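Local coordinates for protein putative alpha-galactosidase/melibiase (Bacteroides fragilis, PDB 4OGZ) that probably hydrolyses terminal, non-reducing alpha-D-galactose residues from alpha-galactosides as a family 27 glycoside hydrolase, at residues L437-V451 with K461-K473. Sequence-based numbering, arbitrary orientation.
Sequences LSLDRVYDVIEGSLV and KLAPGECKVFICK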
loop_
_atom_site.group_PDB
_atom_site.type_symbol
_atom_site.label_atom_id
_atom_site.label_comp_id
_atom_site.label_asym_id
_atom_site.label_seq_id
_atom_site.Cartn_x
_atom_site.Cartn_y
_atom_site.Cartn_z
ATOM N N LEU A 437 -10.815 4.179 -25.793
ATOM C CA LEU A 437 -10.202 5.389 -25.308
ATOM C C LEU A 437 -10.905 6.586 -25.925
ATOM O O LEU A 437 -11.142 6.610 -27.125
ATOM C CB LEU A 437 -8.722 5.403 -25.671
ATOM C CG LEU A 437 -7.938 6.587 -25.154
ATOM C CD1 LEU A 437 -7.904 6.551 -23.637
ATOM C CD2 LEU A 437 -6.531 6.601 -25.730
ATOM N N SER A 438 -11.261 7.559 -25.100
ATOM C CA SER A 438 -11.747 8.838 -25.583
ATOM C C SER A 438 -10.766 9.900 -25.172
ATOM O O SER A 438 -10.294 9.903 -24.020
ATOM C CB SER A 438 -13.081 9.183 -24.954
ATOM O OG SER A 438 -13.446 10.503 -25.335
ATOM N N LEU A 439 -10.511 10.841 -26.070
ATOM C CA LEU A 439 -9.583 11.922 -25.775
ATOM C C LEU A 439 -10.252 13.296 -25.843
ATOM O O LEU A 439 -9.594 14.293 -26.105
ATOM C CB LEU A 439 -8.394 11.849 -26.742
ATOM C CG LEU A 439 -7.577 10.555 -26.644
ATOM C CD1 LEU A 439 -6.557 10.459 -27.785
ATOM C CD2 LEU A 439 -6.879 10.432 -25.282
ATOM N N ASP A 440 -11.555 13.374 -25.620
ATOM C CA ASP A 440 -12.196 14.679 -25.665
ATOM C C ASP A 440 -11.813 15.558 -24.467
ATOM O O ASP A 440 -11.714 16.761 -24.605
ATOM C CB ASP A 440 -13.707 14.517 -25.767
ATOM C CG ASP A 440 -14.124 13.817 -27.058
ATOM O OD1 ASP A 440 -13.429 13.935 -28.094
ATOM O OD2 ASP A 440 -15.154 13.133 -27.030
ATOM N N ARG A 441 -11.577 14.942 -23.312
ATOM C CA ARG A 441 -11.199 15.635 -22.128
ATOM C C ARG A 441 -10.060 14.881 -21.454
ATOM O O ARG A 441 -10.221 13.728 -21.048
ATOM C CB ARG A 441 -12.394 15.730 -21.191
ATOM C CG ARG A 441 -12.163 16.701 -20.057
ATOM C CD ARG A 441 -13.359 16.752 -19.128
ATOM N NE ARG A 441 -13.277 17.900 -18.223
ATOM C CZ ARG A 441 -12.598 17.934 -17.076
ATOM N NH1 ARG A 441 -11.914 16.875 -16.649
ATOM N NH2 ARG A 441 -12.605 19.045 -16.352
ATOM N N VAL A 442 -8.907 15.534 -21.335
ATOM C CA VAL A 442 -7.707 14.854 -20.890
ATOM C C VAL A 442 -7.062 15.672 -19.795
ATOM O O VAL A 442 -6.831 16.864 -19.962
ATOM C CB VAL A 442 -6.723 14.622 -22.053
ATOM C CG1 VAL A 442 -5.414 14.008 -21.545
ATOM C CG2 VAL A 442 -7.373 13.729 -23.106
ATOM N N TYR A 443 -6.829 15.033 -18.652
ATOM C CA TYR A 443 -6.271 15.691 -17.491
ATOM C C TYR A 443 -4.873 15.125 -17.218
ATOM O O TYR A 443 -4.689 13.913 -17.136
ATOM C CB TYR A 443 -7.211 15.480 -16.310
ATOM C CG TYR A 443 -6.730 16.072 -15.016
ATOM C CD1 TYR A 443 -6.859 17.436 -14.763
ATOM C CD2 TYR A 443 -6.145 15.264 -14.039
ATOM C CE1 TYR A 443 -6.409 17.986 -13.580
ATOM C CE2 TYR A 443 -5.705 15.805 -12.847
ATOM C CZ TYR A 443 -5.830 17.169 -12.629
ATOM O OH TYR A 443 -5.380 17.697 -11.446
ATOM N N ASP A 444 -3.898 16.001 -17.116
ATOM C CA ASP A 444 -2.504 15.615 -16.828
ATOM C C ASP A 444 -2.330 15.565 -15.312
ATOM O O ASP A 444 -2.367 16.574 -14.637
ATOM C CB ASP A 444 -1.537 16.575 -17.495
ATOM C CG ASP A 444 -0.090 16.181 -17.313
ATOM O OD1 ASP A 444 0.287 15.652 -16.245
ATOM O OD2 ASP A 444 0.676 16.416 -18.259
ATOM N N VAL A 445 -2.176 14.352 -14.807
ATOM C CA VAL A 445 -2.121 14.045 -13.382
ATOM C C VAL A 445 -0.800 14.440 -12.711
ATOM O O VAL A 445 -0.755 14.650 -11.504
ATOM C CB VAL A 445 -2.379 12.525 -13.209
ATOM C CG1 VAL A 445 -1.893 11.984 -11.867
ATOM C CG2 VAL A 445 -3.850 12.247 -13.407
ATOM N N ILE A 446 0.274 14.532 -13.477
ATOM C CA ILE A 446 1.572 14.911 -12.923
ATOM C C ILE A 446 1.662 16.430 -12.875
ATOM O O ILE A 446 2.234 16.983 -11.949
ATOM C CB ILE A 446 2.737 14.353 -13.756
ATOM C CG1 ILE A 446 2.655 12.811 -13.852
ATOM C CG2 ILE A 446 4.085 14.785 -13.179
ATOM C CD1 ILE A 446 2.924 12.094 -12.549
ATOM N N GLU A 447 1.119 17.099 -13.885
ATOM C CA GLU A 447 1.061 18.565 -13.879
ATOM C C GLU A 447 -0.102 19.109 -13.085
ATOM O O GLU A 447 -0.110 20.290 -12.770
ATOM C CB GLU A 447 0.944 19.128 -15.298
ATOM C CG GLU A 447 2.251 19.601 -15.872
ATOM C CD GLU A 447 3.212 18.463 -16.043
ATOM O OE1 GLU A 447 2.799 17.424 -16.600
ATOM O OE2 GLU A 447 4.373 18.607 -15.615
ATOM N N GLY A 448 -1.108 18.289 -12.808
ATOM C CA GLY A 448 -2.380 18.791 -12.293
ATOM C C GLY A 448 -3.036 19.842 -13.195
ATOM O O GLY A 448 -3.366 20.929 -12.736
ATOM N N SER A 449 -3.265 19.527 -14.460
ATOM C CA SER A 449 -3.954 20.461 -15.369
ATOM C C SER A 449 -4.533 19.790 -16.593
ATOM O O SER A 449 -4.097 18.713 -16.977
ATOM C CB SER A 449 -2.977 21.508 -15.850
ATOM O OG SER A 449 -1.868 20.851 -16.422
ATOM N N LEU A 450 -5.488 20.461 -17.228
ATOM C CA LEU A 450 -6.097 19.970 -18.447
ATOM C C LEU A 450 -5.105 20.047 -19.568
ATOM O O LEU A 450 -4.356 20.995 -19.668
ATOM C CB LEU A 450 -7.352 20.760 -18.833
ATOM C CG LEU A 450 -8.646 20.397 -18.119
ATOM C CD1 LEU A 450 -9.782 21.233 -18.693
ATOM C CD2 LEU A 450 -8.975 18.920 -18.233
ATOM N N VAL A 451 -5.102 19.020 -20.398
ATOM C CA VAL A 451 -4.299 18.957 -21.605
ATOM C C VAL A 451 -5.088 19.656 -22.694
ATOM O O VAL A 451 -6.296 19.405 -22.834
ATOM C CB VAL A 451 -4.002 17.475 -21.963
ATOM C CG1 VAL A 451 -3.486 17.318 -23.385
ATOM C CG2 VAL A 451 -3.015 16.888 -20.979
ATOM N N LYS A 461 5.724 13.512 -25.634
ATOM C CA LYS A 461 7.176 13.532 -25.628
ATOM C C LYS A 461 7.654 13.212 -24.234
ATOM O O LYS A 461 7.276 13.888 -23.262
ATOM C CB LYS A 461 7.689 14.894 -26.069
ATOM C CG LYS A 461 7.572 15.103 -27.563
ATOM C CD LYS A 461 7.231 16.537 -27.910
ATOM C CE LYS A 461 7.110 16.692 -29.415
ATOM N NZ LYS A 461 6.309 17.892 -29.781
ATOM N N LEU A 462 8.480 12.178 -24.124
ATOM C CA LEU A 462 8.927 11.724 -22.834
ATOM C C LEU A 462 10.410 11.907 -22.739
ATOM O O LEU A 462 11.145 11.453 -23.609
ATOM C CB LEU A 462 8.561 10.243 -22.623
ATOM C CG LEU A 462 7.075 9.902 -22.665
ATOM C CD1 LEU A 462 6.887 8.401 -22.504
ATOM C CD2 LEU A 462 6.320 10.649 -21.578
ATOM N N ALA A 463 10.862 12.557 -21.664
ATOM C CA ALA A 463 12.273 12.570 -21.347
ATOM C C ALA A 463 12.698 11.182 -20.833
ATOM O O ALA A 463 11.862 10.359 -20.446
ATOM C CB ALA A 463 12.576 13.669 -20.322
ATOM N N PRO A 464 13.999 10.908 -20.824
ATOM C CA PRO A 464 14.481 9.664 -20.271
ATOM C C PRO A 464 13.839 9.337 -18.930
ATOM O O PRO A 464 13.843 10.175 -18.038
ATOM C CB PRO A 464 15.977 9.934 -20.079
ATOM C CG PRO A 464 16.291 10.854 -21.186
ATOM C CD PRO A 464 15.104 11.766 -21.284
ATOM N N GLY A 465 13.273 8.138 -18.804
ATOM C CA GLY A 465 12.780 7.670 -17.525
ATOM C C GLY A 465 11.457 8.278 -17.096
ATOM O O GLY A 465 10.964 7.960 -15.986
ATOM N N GLU A 466 10.866 9.112 -17.968
ATOM C CA GLU A 466 9.704 9.893 -17.607
ATOM C C GLU A 466 8.447 9.054 -17.848
ATOM O O GLU A 466 8.371 8.249 -18.787
ATOM C CB GLU A 466 9.611 11.199 -18.400
ATOM C CG GLU A 466 8.429 12.087 -17.995
ATOM C CD GLU A 466 8.297 13.387 -18.784
ATOM O OE1 GLU A 466 9.066 13.649 -19.749
ATOM O OE2 GLU A 466 7.385 14.154 -18.438
ATOM N N CYS A 467 7.481 9.238 -16.969
ATOM C CA CYS A 467 6.172 8.702 -17.175
ATOM C C CYS A 467 5.239 9.882 -17.220
ATOM O O CYS A 467 5.394 10.795 -16.443
ATOM C CB CYS A 467 5.790 7.761 -16.036
ATOM S SG CYS A 467 4.229 6.875 -16.348
ATOM N N LYS A 468 4.284 9.891 -18.148
ATOM C CA LYS A 468 3.203 10.844 -18.096
ATOM C C LYS A 468 1.918 10.057 -17.850
ATOM O O LYS A 468 1.741 8.947 -18.396
ATOM C CB LYS A 468 3.138 11.676 -19.382
ATOM C CG LYS A 468 4.176 12.793 -19.431
ATOM C CD LYS A 468 4.007 13.703 -20.650
ATOM C CE LYS A 468 4.550 15.111 -20.456
ATOM N NZ LYS A 468 5.999 15.179 -20.790
ATOM N N VAL A 469 1.052 10.597 -16.992
ATOM C CA VAL A 469 -0.213 9.942 -16.649
ATOM C C VAL A 469 -1.359 10.889 -16.965
ATOM O O VAL A 469 -1.361 12.063 -16.533
ATOM C CB VAL A 469 -0.275 9.529 -15.163
ATOM C CG1 VAL A 469 -1.620 8.907 -14.827
ATOM C CG2 VAL A 469 0.834 8.542 -14.830
ATOM N N PHE A 470 -2.300 10.395 -17.761
ATOM C CA PHE A 470 -3.418 11.193 -18.197
ATOM C C PHE A 470 -4.675 10.506 -17.791
ATOM O O PHE A 470 -4.768 9.297 -17.951
ATOM C CB PHE A 470 -3.460 11.341 -19.723
ATOM C CG PHE A 470 -2.215 11.908 -20.310
ATOM C CD1 PHE A 470 -1.918 13.252 -20.184
ATOM C CD2 PHE A 470 -1.317 11.085 -20.978
ATOM C CE1 PHE A 470 -0.772 13.772 -20.745
ATOM C CE2 PHE A 470 -0.170 11.612 -21.547
ATOM C CZ PHE A 470 0.099 12.959 -21.426
ATOM N N ILE A 471 -5.675 11.269 -17.357
ATOM C CA ILE A 471 -7.032 10.725 -17.213
ATOM C C ILE A 471 -7.915 11.212 -18.365
ATOM O O ILE A 471 -8.021 12.397 -18.610
ATOM C CB ILE A 471 -7.609 11.115 -15.856
ATOM C CG1 ILE A 471 -6.830 10.359 -14.781
ATOM C CG2 ILE A 471 -9.088 10.791 -15.778
ATOM C CD1 ILE A 471 -7.221 10.724 -13.382
ATOM N N CYS A 472 -8.571 10.264 -19.041
ATOM C CA CYS A 472 -9.112 10.468 -20.380
ATOM C C CYS A 472 -10.549 10.084 -20.401
ATOM O O CYS A 472 -10.906 8.958 -20.065
ATOM C CB CYS A 472 -8.366 9.589 -21.388
ATOM S SG CYS A 472 -6.582 9.991 -21.526
ATOM N N LYS A 473 -11.394 11.007 -20.811
ATOM C CA LYS A 473 -12.798 10.669 -21.021
ATOM C C LYS A 473 -13.291 11.393 -22.275
ATOM O O LYS A 473 -12.657 12.335 -22.766
ATOM C CB LYS A 473 -13.647 10.988 -19.777
ATOM C CG LYS A 473 -13.375 12.340 -19.113
ATOM C CD LYS A 473 -13.506 12.277 -17.581
ATOM C CE LYS A 473 -12.879 13.485 -16.875
ATOM N NZ LYS A 473 -11.423 13.690 -17.193
ATOM O OXT LYS A 473 -14.321 11.013 -22.834
HETATM O O HOH W 1 -11.112 7.003 -22.140
HETATM O O HOH W 2 1.594 13.413 -16.697
#
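Tyr443 and Ile471 form a hydrogen-bonded antiparallel pair, flanked by the non-hydrogen-bonded pairs Val442–Cys472 and Asp444–Phe470, as strand 442-444 runs along strand 467-472 with the axes 4.6 Å apart. Backbone bonds continue from Val445 N to Val469 O and in both directions between Arg441 and Lys473, where Asp440 and Arg441 face Lys473 in a classic beta bulge. There Ser438 OG donates to the terminal carboxylate oxygen Lys473 OXT at 2.7 Å. With chi1 at 44° and bends at chi2 and chi4, the lysine side chain folds back alongside Arg441, its NZ at the guanidinium edge 3.3 Å from Arg441 NH1 despite the like charges. On the Val442 face, Val442 CG1 meets Phe470 CB at 3.8 Å, while Val451 CG2 lies 3.8 Å from Phe470 CE1; Trp458 packs edge-to-face on this ring. Cys472 SG touches Leu439 CD2 at 3.8 Å. On the Ile471 face, Val445 CG2 reaches Ile471 CD1 at 3.7 Å. Asp444 OD1 accepts from Ile446 N, nearly along its C-O axis, in an Asx turn, and from Glu447 N, above the carboxylate plane, in the wider Asx motif; a water links it to Val469 N. Strand 467-472 lies between strands 413-419 and 442-444 in the antiparallel sheet of the C-terminal beta sandwich, whose face bearing Val469 and Ile471 packs against helix 378-384 of the putative catalytic TIM barrel, Val469 on Ile383.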